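Local coordinates for protein putative NADH-depentdent flavin oxidoreductase (Cupriavidus metallidurans, PDB 5OCS) that probably acts as an FMN-dependent ene-reductase of the Old Yellow Enzyme family, using NADPH to reduce activated carbon-carbon double bonds, at residues D[54-62]-D[69-77]; D[90-101]-D[163-173]. All blocks are in the same frame, centred on the assembly; numbering follows the deposited sequence.

Interaction 1: D[54-62]-D[69-77]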
ATOM      1  N   ILE D  54     -11.100  -0.070  10.346  1.00  8.25           N
ATOM      2  CA  ILE D  54     -11.348   0.785  11.481  1.00  8.31           C
ATOM      3  C   ILE D  54     -10.159   1.706  11.586  1.00  8.25           C
ATOM      4  O   ILE D  54      -9.057   1.218  11.872  1.00  8.52           O
ATOM      5  CB  ILE D  54     -11.471  -0.002  12.808  1.00  8.48           C
ATOM      6  CG1 ILE D  54     -12.463  -1.155  12.656  1.00  8.35           C
ATOM      7  CG2 ILE D  54     -11.921   0.942  13.922  1.00  8.96           C
ATOM      8  CD1 ILE D  54     -12.607  -2.056  13.879  1.00  8.85           C
ATOM      9  N   ILE D  55     -10.396   3.005  11.351  1.00  8.34           N
ATOM     10  CA  ILE D  55      -9.371   4.012  11.432  1.00  8.44           C
ATOM     11  C   ILE D  55      -8.867   4.097  12.884  1.00  8.68           C
ATOM     12  O   ILE D  55      -9.658   3.907  13.823  1.00  8.88           O
ATOM     13  CB  ILE D  55      -9.879   5.380  10.900  1.00  8.81           C
ATOM     14  CG1 ILE D  55     -10.062   5.335   9.369  1.00  8.84           C
ATOM     15  CG2 ILE D  55      -8.917   6.528  11.220  1.00  9.37           C
ATOM     16  CD1 ILE D  55     -10.969   6.411   8.816  1.00  9.11           C
ATOM     17  N   GLU D  56      -7.576   4.392  13.032  1.00  8.52           N
ATOM     18  CA  GLU D  56      -6.908   4.488  14.305  1.00  8.30           C
ATOM     19  C   GLU D  56      -7.617   5.391  15.320  1.00  8.05           C
ATOM     20  O   GLU D  56      -8.402   6.273  14.969  1.00  8.29           O
ATOM     21  CB  GLU D  56      -5.500   5.059  14.130  1.00  8.36           C
ATOM     22  CG  GLU D  56      -5.454   6.512  13.714  1.00  9.03           C
ATOM     23  CD  GLU D  56      -4.065   6.934  13.250  1.00  9.31           C
ATOM     24  OE1 GLU D  56      -3.204   7.243  14.111  1.00  9.52           O
ATOM     25  OE2 GLU D  56      -3.849   6.950  12.023  1.00  9.63           O
ATOM     26  N   ALA D  57      -7.232   5.215  16.567  1.00  7.93           N
ATOM     27  CA  ALA D  57      -7.692   6.067  17.657  1.00  8.32           C
ATOM     28  C   ALA D  57      -7.630   7.537  17.287  1.00  8.27           C
ATOM     29  O   ALA D  57      -6.535   8.125  17.061  1.00  9.72           O
ATOM     30  CB  ALA D  57      -6.863   5.808  18.926  1.00  8.13           C
ATOM     31  N   THR D  58      -8.805   8.143  17.200  1.00  8.25           N
ATOM     32  CA  THR D  58      -8.934   9.496  16.781  1.00  8.54           C
ATOM     33  C   THR D  58      -9.409  10.350  17.957  1.00  8.41           C
ATOM     34  O   THR D  58     -10.506  10.144  18.477  1.00  8.69           O
ATOM     35  CB  THR D  58      -9.913   9.556  15.602  1.00  9.48           C
ATOM     36  OG1 THR D  58      -9.314   8.849  14.499  1.00  9.75           O
ATOM     37  CG2 THR D  58     -10.185  11.001  15.179  1.00  9.76           C
ATOM     38  N   ALA D  59      -8.549  11.277  18.372  1.00  8.92           N
ATOM     39  CA  ALA D  59      -8.759  12.078  19.577  1.00  9.77           C
ATOM     40  C   ALA D  59      -9.964  12.990  19.430  1.00  9.76           C
ATOM     41  O   ALA D  59     -10.124  13.687  18.415  1.00 10.20           O
ATOM     42  CB  ALA D  59      -7.506  12.889  19.891  1.00  9.33           C
ATOM     43  N   VAL D  60     -10.814  12.986  20.455  1.00 10.45           N
ATOM     44  CA  VAL D  60     -11.952  13.878  20.530  1.00 10.26           C
ATOM     45  C   VAL D  60     -11.586  15.317  20.963  1.00 10.53           C
ATOM     46  O   VAL D  60     -12.428  16.208  20.862  1.00 10.90           O
ATOM     47  CB  VAL D  60     -13.110  13.271  21.395  1.00 10.51           C
ATOM     48  CG1 VAL D  60     -13.526  11.904  20.840  1.00 10.52           C
ATOM     49  CG2 VAL D  60     -12.706  13.156  22.878  1.00 11.19           C
ATOM     50  N   SER D  61     -10.359  15.534  21.406  1.00 10.79           N
ATOM     51  CA  SER D  61      -9.886  16.858  21.821  1.00 10.78           C
ATOM     52  C   SER D  61      -8.402  16.768  21.814  1.00 11.49           C
ATOM     53  O   SER D  61      -7.846  15.677  21.899  1.00 10.58           O
ATOM     54  CB  SER D  61     -10.400  17.194  23.237  1.00 10.86           C
ATOM     55  OG  SER D  61      -9.929  16.280  24.218  1.00 11.00           O
ATOM     56  N   PRO D  62      -7.731  17.907  21.764  1.00 12.04           N
ATOM     57  CA  PRO D  62      -6.268  17.836  21.796  1.00 12.37           C
ATOM     58  C   PRO D  62      -5.739  17.165  23.057  1.00 12.11           C
ATOM     59  O   PRO D  62      -4.796  16.404  22.981  1.00 11.52           O
ATOM     60  CB  PRO D  62      -5.837  19.316  21.831  1.00 12.99           C
ATOM     61  CG  PRO D  62      -7.043  20.128  21.584  1.00 13.64           C
ATOM     62  CD  PRO D  62      -8.261  19.267  21.554  1.00 12.81           C
ATOM     63  N   THR D  69       1.358  13.577  18.056  1.00 10.92           N
ATOM     64  CA  THR D  69       1.117  13.285  16.647  1.00 10.57           C
ATOM     65  C   THR D  69      -0.045  12.301  16.420  1.00  9.94           C
ATOM     66  O   THR D  69      -0.163  11.751  15.332  1.00  9.13           O
ATOM     67  CB  THR D  69       2.396  12.827  15.960  1.00 11.00           C
ATOM     68  OG1 THR D  69       2.999  11.760  16.665  1.00 11.62           O
ATOM     69  CG2 THR D  69       3.413  13.952  15.868  1.00 12.38           C
ATOM     70  N   ASP D  70      -0.929  12.139  17.411  1.00  9.80           N
ATOM     71  CA  ASP D  70      -2.153  11.430  17.156  1.00  9.93           C
ATOM     72  C   ASP D  70      -3.079  12.115  16.156  1.00  9.35           C
ATOM     73  O   ASP D  70      -3.194  13.359  16.118  1.00  9.08           O
ATOM     74  CB  ASP D  70      -2.962  11.271  18.432  1.00 11.07           C
ATOM     75  CG  ASP D  70      -2.455  10.149  19.312  1.00 11.80           C
ATOM     76  OD1 ASP D  70      -1.262   9.757  19.241  1.00 11.28           O
ATOM     77  OD2 ASP D  70      -3.343   9.637  20.069  1.00 13.79           O
ATOM     78  N   LEU D  71      -3.809  11.276  15.435  1.00  8.98           N
ATOM     79  CA  LEU D  71      -4.926  11.688  14.594  1.00  9.13           C
ATOM     80  C   LEU D  71      -6.034  12.267  15.487  1.00  8.79           C
ATOM     81  O   LEU D  71      -6.253  11.774  16.598  1.00  9.36           O
ATOM     82  CB  LEU D  71      -5.451  10.507  13.757  1.00  9.88           C
ATOM     83  CG  LEU D  71      -6.374  10.939  12.617  1.00  9.72           C
ATOM     84  CD1 LEU D  71      -5.648  11.786  11.567  1.00  9.93           C
ATOM     85  CD2 LEU D  71      -7.021   9.699  12.022  1.00 10.03           C
ATOM     86  N   GLY D  72      -6.639  13.355  15.033  1.00  8.69           N
ATOM     87  CA  GLY D  72      -7.707  14.011  15.745  1.00  9.37           C
ATOM     88  C   GLY D  72      -8.893  14.310  14.851  1.00  9.67           C
ATOM     89  O   GLY D  72      -8.780  14.328  13.621  1.00  9.82           O
ATOM     90  N   LEU D  73     -10.036  14.531  15.472  1.00  9.42           N
ATOM     91  CA  LEU D  73     -11.208  15.035  14.772  1.00  9.72           C
ATOM     92  C   LEU D  73     -11.937  16.062  15.616  1.00  9.90           C
ATOM     93  O   LEU D  73     -13.120  15.878  15.991  1.00 10.14           O
ATOM     94  CB  LEU D  73     -12.103  13.864  14.393  1.00 10.10           C
ATOM     95  CG  LEU D  73     -13.171  14.167  13.359  1.00 10.22           C
ATOM     96  CD1 LEU D  73     -12.589  14.855  12.118  1.00 10.08           C
ATOM     97  CD2 LEU D  73     -13.919  12.891  13.005  1.00 10.25           C
ATOM     98  N   TYR D  74     -11.204  17.113  15.947  1.00 10.04           N
ATOM     99  CA  TYR D  74     -11.647  18.059  16.960  1.00 10.94           C
ATOM    100  C   TYR D  74     -11.721  19.494  16.466  1.00 11.57           C
ATOM    101  O   TYR D  74     -11.998  20.423  17.248  1.00 12.85           O
ATOM    102  CB  TYR D  74     -10.831  17.891  18.267  1.00 10.92           C
ATOM    103  CG  TYR D  74      -9.304  17.932  18.143  1.00 10.91           C
ATOM    104  CD1 TYR D  74      -8.626  19.096  17.776  1.00 11.28           C
ATOM    105  CD2 TYR D  74      -8.533  16.813  18.421  1.00 10.67           C
ATOM    106  CE1 TYR D  74      -7.226  19.132  17.690  1.00 11.36           C
ATOM    107  CE2 TYR D  74      -7.132  16.835  18.363  1.00 10.89           C
ATOM    108  CZ  TYR D  74      -6.476  17.995  17.998  1.00 10.87           C
ATOM    109  OH  TYR D  74      -5.103  17.998  17.919  1.00 11.56           O
ATOM    110  N   ASN D  75     -11.543  19.679  15.154  1.00 11.63           N
ATOM    111  CA  ASN D  75     -11.702  20.994  14.546  1.00 11.96           C
ATOM    112  C   ASN D  75     -11.918  20.839  13.053  1.00 12.37           C
ATOM    113  O   ASN D  75     -11.747  19.742  12.509  1.00 11.30           O
ATOM    114  CB  ASN D  75     -10.531  21.916  14.875  1.00 11.90           C
ATOM    115  CG  ASN D  75      -9.228  21.476  14.290  1.00 12.92           C
ATOM    116  OD1 ASN D  75      -9.170  20.943  13.199  1.00 13.26           O
ATOM    117  ND2 ASN D  75      -8.144  21.726  15.016  1.00 14.18           N
ATOM    118  N   ASP D  76     -12.265  21.919  12.383  1.00 12.04           N
ATOM    119  CA  ASP D  76     -12.522  21.871  10.947  1.00 12.65           C
ATOM    120  C   ASP D  76     -11.315  21.384  10.125  1.00 11.85           C
ATOM    121  O   ASP D  76     -11.488  20.679   9.124  1.00 12.46           O
ATOM    122  CB  ASP D  76     -12.917  23.278  10.440  1.00 13.70           C
ATOM    123  CG  ASP D  76     -14.302  23.694  10.866  1.00 15.07           C
ATOM    124  OD1 ASP D  76     -15.040  22.946  11.525  1.00 15.03           O
ATOM    125  OD2 ASP D  76     -14.667  24.832  10.555  1.00 17.18           O
ATOM    126  N   ALA D  77     -10.100  21.773  10.507  1.00 11.79           N
ATOM    127  CA  ALA D  77      -8.912  21.396   9.746  1.00 11.69           C
ATOM    128  C   ALA D  77      -8.746  19.891   9.830  1.00 11.42           C
ATOM    129  O   ALA D  77      -8.468  19.231   8.839  1.00 11.68           O
ATOM    130  CB  ALA D  77      -7.688  22.086  10.279  1.00 12.00           C
TER
HETATM  131  O   HOH W   1      -3.879   8.532  16.252  1.00  7.65           O
HETATM  132  O   HOH W   2      -1.731   9.453  13.386  1.00  9.70           O
HETATM  133  O   HOH W   3      -1.256   7.946  16.893  1.00 10.26           O
HETATM  134  O   HOH W   4      -5.970   9.707  19.499  1.00 11.60           O

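Interaction 2: D[90-101]-D[163-173]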
ATOM      1  N   ARG D  90     -12.686   6.341  -1.204  1.00  8.48           N
ATOM      2  CA  ARG D  90     -13.936   6.153  -1.923  1.00  9.38           C
ATOM      3  C   ARG D  90     -13.839   6.055  -3.446  1.00  9.75           C
ATOM      4  O   ARG D  90     -14.643   5.350  -4.087  1.00  9.47           O
ATOM      5  CB  ARG D  90     -14.965   7.222  -1.545  1.00  9.77           C
ATOM      6  CG  ARG D  90     -15.296   7.365  -0.064  1.00 10.75           C
ATOM      7  CD  ARG D  90     -15.576   6.086   0.675  1.00 11.35           C
ATOM      8  NE  ARG D  90     -16.116   6.357   2.033  1.00 11.44           N
ATOM      9  CZ  ARG D  90     -16.570   5.390   2.836  1.00 12.18           C
ATOM     10  NH1 ARG D  90     -16.467   4.108   2.478  1.00 12.16           N
ATOM     11  NH2 ARG D  90     -17.111   5.702   4.008  1.00 12.20           N
ATOM     12  N   ASN D  91     -12.837   6.694  -4.008  1.00  9.68           N
ATOM     13  CA  ASN D  91     -12.575   6.577  -5.443  1.00 10.76           C
ATOM     14  C   ASN D  91     -12.137   5.212  -5.864  1.00 10.21           C
ATOM     15  O   ASN D  91     -12.307   4.882  -7.024  1.00 10.24           O
ATOM     16  CB  ASN D  91     -11.508   7.626  -5.861  1.00 12.15           C
ATOM     17  CG  ASN D  91     -12.109   8.972  -6.136  1.00 14.34           C
ATOM     18  OD1 ASN D  91     -13.272   9.075  -6.514  1.00 16.50           O
ATOM     19  ND2 ASN D  91     -11.298  10.014  -6.012  1.00 15.18           N
ATOM     20  N   HIS D  92     -11.637   4.395  -4.927  1.00  9.54           N
ATOM     21  CA  HIS D  92     -10.928   3.156  -5.287  1.00 11.07           C
ATOM     22  C   HIS D  92     -11.385   1.879  -4.606  1.00 11.66           C
ATOM     23  O   HIS D  92     -11.101   0.814  -5.127  1.00 13.07           O
ATOM     24  CB  HIS D  92      -9.433   3.351  -5.062  1.00 11.17           C
ATOM     25  CG  HIS D  92      -8.873   4.398  -5.946  1.00 10.99           C
ATOM     26  ND1 HIS D  92      -8.825   4.230  -7.312  1.00 11.17           N
ATOM     27  CD2 HIS D  92      -8.425   5.644  -5.695  1.00 11.36           C
ATOM     28  CE1 HIS D  92      -8.356   5.339  -7.857  1.00 11.47           C
ATOM     29  NE2 HIS D  92      -8.103   6.208  -6.892  1.00 11.39           N
ATOM     30  N   SER D  93     -12.103   1.978  -3.496  1.00 10.92           N
ATOM     31  CA  SER D  93     -12.404   0.807  -2.681  1.00 10.16           C
ATOM     32  C   SER D  93     -13.866   0.661  -2.304  1.00  9.80           C
ATOM     33  O   SER D  93     -14.533   1.640  -2.024  1.00  8.91           O
ATOM     34  CB  SER D  93     -11.582   0.851  -1.411  1.00 10.50           C
ATOM     35  OG  SER D  93     -11.986  -0.159  -0.496  1.00  9.91           O
ATOM     36  N   PRO D  94     -14.356  -0.585  -2.202  1.00  9.34           N
ATOM     37  CA  PRO D  94     -15.716  -0.801  -1.677  1.00  9.59           C
ATOM     38  C   PRO D  94     -15.752  -1.067  -0.159  1.00 10.15           C
ATOM     39  O   PRO D  94     -16.814  -1.275   0.368  1.00 11.34           O
ATOM     40  CB  PRO D  94     -16.142  -2.093  -2.383  1.00  9.83           C
ATOM     41  CG  PRO D  94     -14.887  -2.849  -2.496  1.00  9.85           C
ATOM     42  CD  PRO D  94     -13.753  -1.853  -2.667  1.00 10.24           C
ATOM     43  N   ILE D  95     -14.619  -1.027   0.524  1.00 10.25           N
ATOM     44  CA  ILE D  95     -14.558  -1.390   1.921  1.00 10.02           C
ATOM     45  C   ILE D  95     -15.430  -0.489   2.798  1.00  9.27           C
ATOM     46  O   ILE D  95     -15.688   0.681   2.493  1.00  9.18           O
ATOM     47  CB  ILE D  95     -13.084  -1.374   2.432  1.00 10.80           C
ATOM     48  CG1 ILE D  95     -12.917  -2.283   3.656  1.00 11.39           C
ATOM     49  CG2 ILE D  95     -12.615   0.067   2.685  1.00 11.57           C
ATOM     50  CD1 ILE D  95     -11.487  -2.585   4.010  1.00 11.19           C
ATOM     51  N   ALA D  96     -15.895  -1.041   3.902  1.00  8.31           N
ATOM     52  CA  ALA D  96     -16.604  -0.257   4.907  1.00  8.33           C
ATOM     53  C   ALA D  96     -15.586   0.455   5.763  1.00  8.48           C
ATOM     54  O   ALA D  96     -14.647  -0.172   6.221  1.00  7.98           O
ATOM     55  CB  ALA D  96     -17.436  -1.190   5.806  1.00  8.83           C
ATOM     56  N   VAL D  97     -15.758   1.751   5.897  1.00  8.11           N
ATOM     57  CA  VAL D  97     -14.816   2.602   6.612  1.00  8.37           C
ATOM     58  C   VAL D  97     -15.477   3.081   7.879  1.00  8.13           C
ATOM     59  O   VAL D  97     -16.485   3.746   7.820  1.00  8.34           O
ATOM     60  CB  VAL D  97     -14.312   3.749   5.736  1.00  8.72           C
ATOM     61  CG1 VAL D  97     -13.333   4.591   6.503  1.00  9.60           C
ATOM     62  CG2 VAL D  97     -13.634   3.177   4.505  1.00  9.12           C
ATOM     63  N   THR D  98     -14.851   2.783   9.021  1.00  7.57           N
ATOM     64  CA  THR D  98     -15.335   3.175  10.342  1.00  7.92           C
ATOM     65  C   THR D  98     -14.184   3.824  11.097  1.00  7.84           C
ATOM     66  O   THR D  98     -13.026   3.796  10.643  1.00  8.30           O
ATOM     67  CB  THR D  98     -15.870   1.954  11.119  1.00  7.63           C
ATOM     68  OG1 THR D  98     -14.828   0.978  11.327  1.00  8.05           O
ATOM     69  CG2 THR D  98     -17.023   1.307  10.282  1.00  7.64           C
ATOM     70  N   ILE D  99     -14.457   4.363  12.273  1.00  7.91           N
ATOM     71  CA  ILE D  99     -13.439   5.106  12.997  1.00  7.95           C
ATOM     72  C   ILE D  99     -13.537   4.841  14.496  1.00  7.84           C
ATOM     73  O   ILE D  99     -14.624   4.720  15.045  1.00  8.55           O
ATOM     74  CB  ILE D  99     -13.525   6.622  12.708  1.00  7.76           C
ATOM     75  CG1 ILE D  99     -12.274   7.357  13.197  1.00  7.85           C
ATOM     76  CG2 ILE D  99     -14.844   7.260  13.239  1.00  7.75           C
ATOM     77  CD1 ILE D  99     -12.122   8.708  12.542  1.00  8.11           C
ATOM     78  N   GLN D 100     -12.392   4.745  15.144  1.00  8.61           N
ATOM     79  CA  GLN D 100     -12.308   4.606  16.616  1.00  8.28           C
ATOM     80  C   GLN D 100     -12.156   5.980  17.236  1.00  8.10           C
ATOM     81  O   GLN D 100     -11.182   6.697  16.961  1.00  8.30           O
ATOM     82  CB  GLN D 100     -11.134   3.706  16.990  1.00  8.81           C
ATOM     83  CG  GLN D 100     -11.071   3.398  18.461  1.00  9.34           C
ATOM     84  CD  GLN D 100      -9.808   2.693  18.821  1.00  9.19           C
ATOM     85  OE1 GLN D 100      -8.722   3.285  18.775  1.00  9.65           O
ATOM     86  NE2 GLN D 100      -9.932   1.441  19.236  1.00  8.99           N
ATOM     87  N   LEU D 101     -13.168   6.423  17.988  1.00  8.27           N
ATOM     88  CA  LEU D 101     -13.072   7.687  18.680  1.00  7.75           C
ATOM     89  C   LEU D 101     -12.507   7.412  20.076  1.00  8.24           C
ATOM     90  O   LEU D 101     -12.922   6.452  20.752  1.00  7.96           O
ATOM     91  CB  LEU D 101     -14.440   8.335  18.757  1.00  8.22           C
ATOM     92  CG  LEU D 101     -15.058   8.851  17.474  1.00  8.70           C
ATOM     93  CD1 LEU D 101     -16.377   9.537  17.822  1.00  9.18           C
ATOM     94  CD2 LEU D 101     -14.136   9.804  16.700  1.00  9.11           C
ATOM     95  N   ALA D 163     -17.228  15.081  17.685  1.00 11.14           N
ATOM     96  CA  ALA D 163     -16.401  14.242  16.790  1.00 11.08           C
ATOM     97  C   ALA D 163     -17.255  13.217  16.047  1.00 10.30           C
ATOM     98  O   ALA D 163     -17.013  12.962  14.869  1.00 10.35           O
ATOM     99  CB  ALA D 163     -15.285  13.558  17.574  1.00 10.73           C
ATOM    100  N   ALA D 164     -18.254  12.657  16.689  1.00  9.78           N
ATOM    101  CA  ALA D 164     -19.161  11.741  16.034  1.00 10.24           C
ATOM    102  C   ALA D 164     -19.954  12.417  14.891  1.00 10.72           C
ATOM    103  O   ALA D 164     -20.134  11.818  13.852  1.00 10.71           O
ATOM    104  CB  ALA D 164     -20.119  11.167  17.038  1.00 10.45           C
ATOM    105  N   LYS D 165     -20.356  13.672  15.092  1.00 11.35           N
ATOM    106  CA  LYS D 165     -21.044  14.427  14.045  1.00 12.02           C
ATOM    107  C   LYS D 165     -20.117  14.737  12.882  1.00 11.15           C
ATOM    108  O   LYS D 165     -20.547  14.691  11.721  1.00 10.39           O
ATOM    109  CB  LYS D 165     -21.658  15.701  14.612  1.00 14.30           C
ATOM    110  CG  LYS D 165     -22.830  15.417  15.541  1.00 16.84           C
ATOM    111  CD  LYS D 165     -23.312  16.711  16.162  1.00 21.21           C
ATOM    112  CE  LYS D 165     -24.483  16.542  17.112  1.00 26.34           C
ATOM    113  NZ  LYS D 165     -24.821  17.868  17.726  1.00 30.97           N
ATOM    114  N   ARG D 166     -18.854  15.055  13.177  1.00 10.09           N
ATOM    115  CA  ARG D 166     -17.875  15.276  12.105  1.00 10.93           C
ATOM    116  C   ARG D 166     -17.659  14.010  11.303  1.00 10.70           C
ATOM    117  O   ARG D 166     -17.619  14.050  10.060  1.00  9.35           O
ATOM    118  CB  ARG D 166     -16.554  15.807  12.625  1.00 11.10           C
ATOM    119  CG  ARG D 166     -16.628  17.170  13.265  1.00 11.84           C
ATOM    120  CD  ARG D 166     -15.238  17.612  13.601  1.00 12.43           C
ATOM    121  NE  ARG D 166     -15.183  18.873  14.351  1.00 13.12           N
ATOM    122  CZ  ARG D 166     -15.209  20.081  13.805  1.00 13.92           C
ATOM    123  NH1 ARG D 166     -15.288  20.232  12.489  1.00 13.28           N
ATOM    124  NH2 ARG D 166     -15.150  21.167  14.587  1.00 15.28           N
ATOM    125  N   ALA D 167     -17.564  12.879  12.011  1.00  9.84           N
ATOM    126  CA  ALA D 167     -17.390  11.585  11.349  1.00 10.23           C
ATOM    127  C   ALA D 167     -18.593  11.289  10.441  1.00 10.25           C
ATOM    128  O   ALA D 167     -18.410  10.833   9.306  1.00  9.42           O
ATOM    129  CB  ALA D 167     -17.154  10.479  12.364  1.00  9.98           C
ATOM    130  N   ALA D 168     -19.794  11.552  10.917  1.00 10.80           N
ATOM    131  CA  ALA D 168     -21.003  11.330  10.109  1.00 11.51           C
ATOM    132  C   ALA D 168     -20.960  12.196   8.834  1.00 11.03           C
ATOM    133  O   ALA D 168     -21.264  11.718   7.739  1.00 10.60           O
ATOM    134  CB  ALA D 168     -22.260  11.613  10.928  1.00 12.55           C
ATOM    135  N   ARG D 169     -20.576  13.456   8.993  1.00 10.20           N
ATOM    136  CA  ARG D 169     -20.493  14.405   7.855  1.00 10.90           C
ATOM    137  C   ARG D 169     -19.427  14.009   6.820  1.00  9.86           C
ATOM    138  O   ARG D 169     -19.586  14.237   5.632  1.00  9.90           O
ATOM    139  CB  ARG D 169     -20.160  15.788   8.383  1.00 11.33           C
ATOM    140  CG  ARG D 169     -20.240  16.893   7.354  1.00 12.53           C
ATOM    141  CD  ARG D 169     -20.497  18.237   8.001  1.00 13.26           C
ATOM    142  NE  ARG D 169     -19.475  18.572   8.976  1.00 13.80           N
ATOM    143  CZ  ARG D 169     -19.601  19.458   9.962  1.00 16.08           C
ATOM    144  NH1 ARG D 169     -20.711  20.160  10.117  1.00 18.23           N
ATOM    145  NH2 ARG D 169     -18.595  19.683  10.777  1.00 16.13           N
ATOM    146  N   LEU D 170     -18.387  13.334   7.285  1.00  9.27           N
ATOM    147  CA  LEU D 170     -17.368  12.764   6.406  1.00  9.01           C
ATOM    148  C   LEU D 170     -17.821  11.513   5.689  1.00  8.89           C
ATOM    149  O   LEU D 170     -17.098  11.000   4.831  1.00  9.06           O
ATOM    150  CB  LEU D 170     -16.093  12.463   7.236  1.00  9.07           C
ATOM    151  CG  LEU D 170     -15.275  13.665   7.706  1.00  9.23           C
ATOM    152  CD1 LEU D 170     -14.050  13.275   8.543  1.00  9.91           C
ATOM    153  CD2 LEU D 170     -14.790  14.468   6.532  1.00  9.26           C
ATOM    154  N   GLY D 171     -18.992  10.987   6.035  1.00  8.32           N
ATOM    155  CA  GLY D 171     -19.462   9.774   5.423  1.00  8.65           C
ATOM    156  C   GLY D 171     -18.816   8.542   6.048  1.00  8.82           C
ATOM    157  O   GLY D 171     -18.941   7.448   5.503  1.00  9.62           O
ATOM    158  N   ILE D 172     -18.212   8.661   7.239  1.00  8.69           N
ATOM    159  CA  ILE D 172     -17.718   7.457   7.941  1.00  8.46           C
ATOM    160  C   ILE D 172     -18.952   6.618   8.332  1.00  9.02           C
ATOM    161  O   ILE D 172     -19.999   7.167   8.720  1.00  8.92           O
ATOM    162  CB  ILE D 172     -16.848   7.867   9.121  1.00  9.01           C
ATOM    163  CG1 ILE D 172     -15.618   8.583   8.598  1.00  8.82           C
ATOM    164  CG2 ILE D 172     -16.461   6.676   9.946  1.00  9.01           C
ATOM    165  CD1 ILE D 172     -14.681   9.159   9.617  1.00  9.94           C
ATOM    166  N   GLU D 173     -18.814   5.303   8.248  1.00  9.20           N
ATOM    167  CA  GLU D 173     -19.961   4.394   8.257  1.00  9.46           C
ATOM    168  C   GLU D 173     -20.250   3.765   9.608  1.00 10.01           C
ATOM    169  O   GLU D 173     -21.247   3.046   9.763  1.00 10.64           O
ATOM    170  CB  GLU D 173     -19.735   3.328   7.224  1.00  9.72           C
ATOM    171  CG  GLU D 173     -19.831   3.891   5.808  1.00 10.13           C
ATOM    172  CD  GLU D 173     -19.200   2.993   4.767  1.00 10.92           C
ATOM    173  OE1 GLU D 173     -17.964   2.984   4.662  1.00 10.86           O
ATOM    174  OE2 GLU D 173     -19.959   2.226   4.111  1.00 11.88           O
TER
HETATM  175  O   HOH W   5     -17.001   8.926   2.859  1.00 19.53           O
HETATM  176  O   HOH W   6     -18.410   1.424   1.889  1.00 21.88           O

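Interaction 1: D[54-62]-D[69-77]
L71 turns its side chain back onto the strand that precedes it and settles among I55, E56 and T58. Its CG stands anti to the backbone N (chi1 -166°), which carries CD2 to 3.5 Å from T58 OG1, the side chains alongside and pointing the same way. L71 CD2 also meets I55 CG2 at 3.8 Å. E56 crosses L71 at about a right angle, its CD 3.9 Å from L71 CB, while E56 OE1 accepts from the backbone N of Q26, and water 1 links it to L71 N.

The other large partner is Y74, whose ring packs against the turn at the strand's end. P62 CD sits over the ring face in a CH-pi contact, 3.7 Å from the centroid, and A59 O lies at the ring edge. Between them A59 forms a single beta bridge with G72: A59 N donates to L71 O at 2.9 Å, nearly straight, and L73 N donates to A59 O at 3.1 Å. Water 4 joins A57 O to D70 OD2.

This is the beta-alpha loop of a TIM barrel, folded against the C-terminal end of its own strand, where A57 belongs to the FMN site. Strand 96-102 flanks T58, with I99 against it; L42 and H38 of helix 36-46 back I55 and L71, and F160 of helix 150-169 meets V60.

Interaction 2: D[90-101]-D[163-173]
E173 OE1 is gripped by three donors. V97 N reaches E173 OE1 at 2.8 Å, almost straight (176°), and R90 NH1 and R90 NH2 each stand 2.9 Å from that same E173 OE1. The oxygen lies at the guanidinium edge, close to its plane, yet all three donors stand out of the carboxylate plane, V97 N on one side and the R90 nitrogens on the other. The guanidinium and carboxylate planes are 66° apart. Such a cluster would probably favour the charged carboxylate. E173 OE2 takes a bond from water 6, and E173 N donates to V97 O at 2.8 Å.

Here the alpha-to-beta turn of a barrel unit is joined to the preceding strand: residues 163-169 of the helix run nearly antiparallel to residues 96-101 of the strand, and the helix ends in a Schellman motif at G171 and leads into strand 175-179, a right-handed beta-alpha-beta crossover as in TIM barrels. Water 5 bridges R90 NE and L170 O. With CG1 beside the backbone N (chi1 -64°), I172 has its CG2 anti to that nitrogen, where it touches I99 CG2 at 3.7 Å. A167 CB approaches I99 CG2 from the helix, and L101 CD2 rests 4.0 Å from A163 CB.

How the interactions relate
Followed from the N terminus, the chain runs up strand 52-59, and interaction 1 closes the short loop that returns residues 69-77 to its end. Helix 76-92 then carries it back down, and interaction 2 opens at R90 in the last turns of this helix and runs on into strand 96-102. That second contact closes only after 61 intervening residues, at the end of helix 150-169. The two are therefore in series, neither nested nor crossed. They meet across neighbouring strands of the barrel sheet: T58 N lies 2.8 Å from Q100 O, a probable hydrogen bond. A salt bridge from R166 to D76 further ties helix 150-169 to the start of helix 76-92.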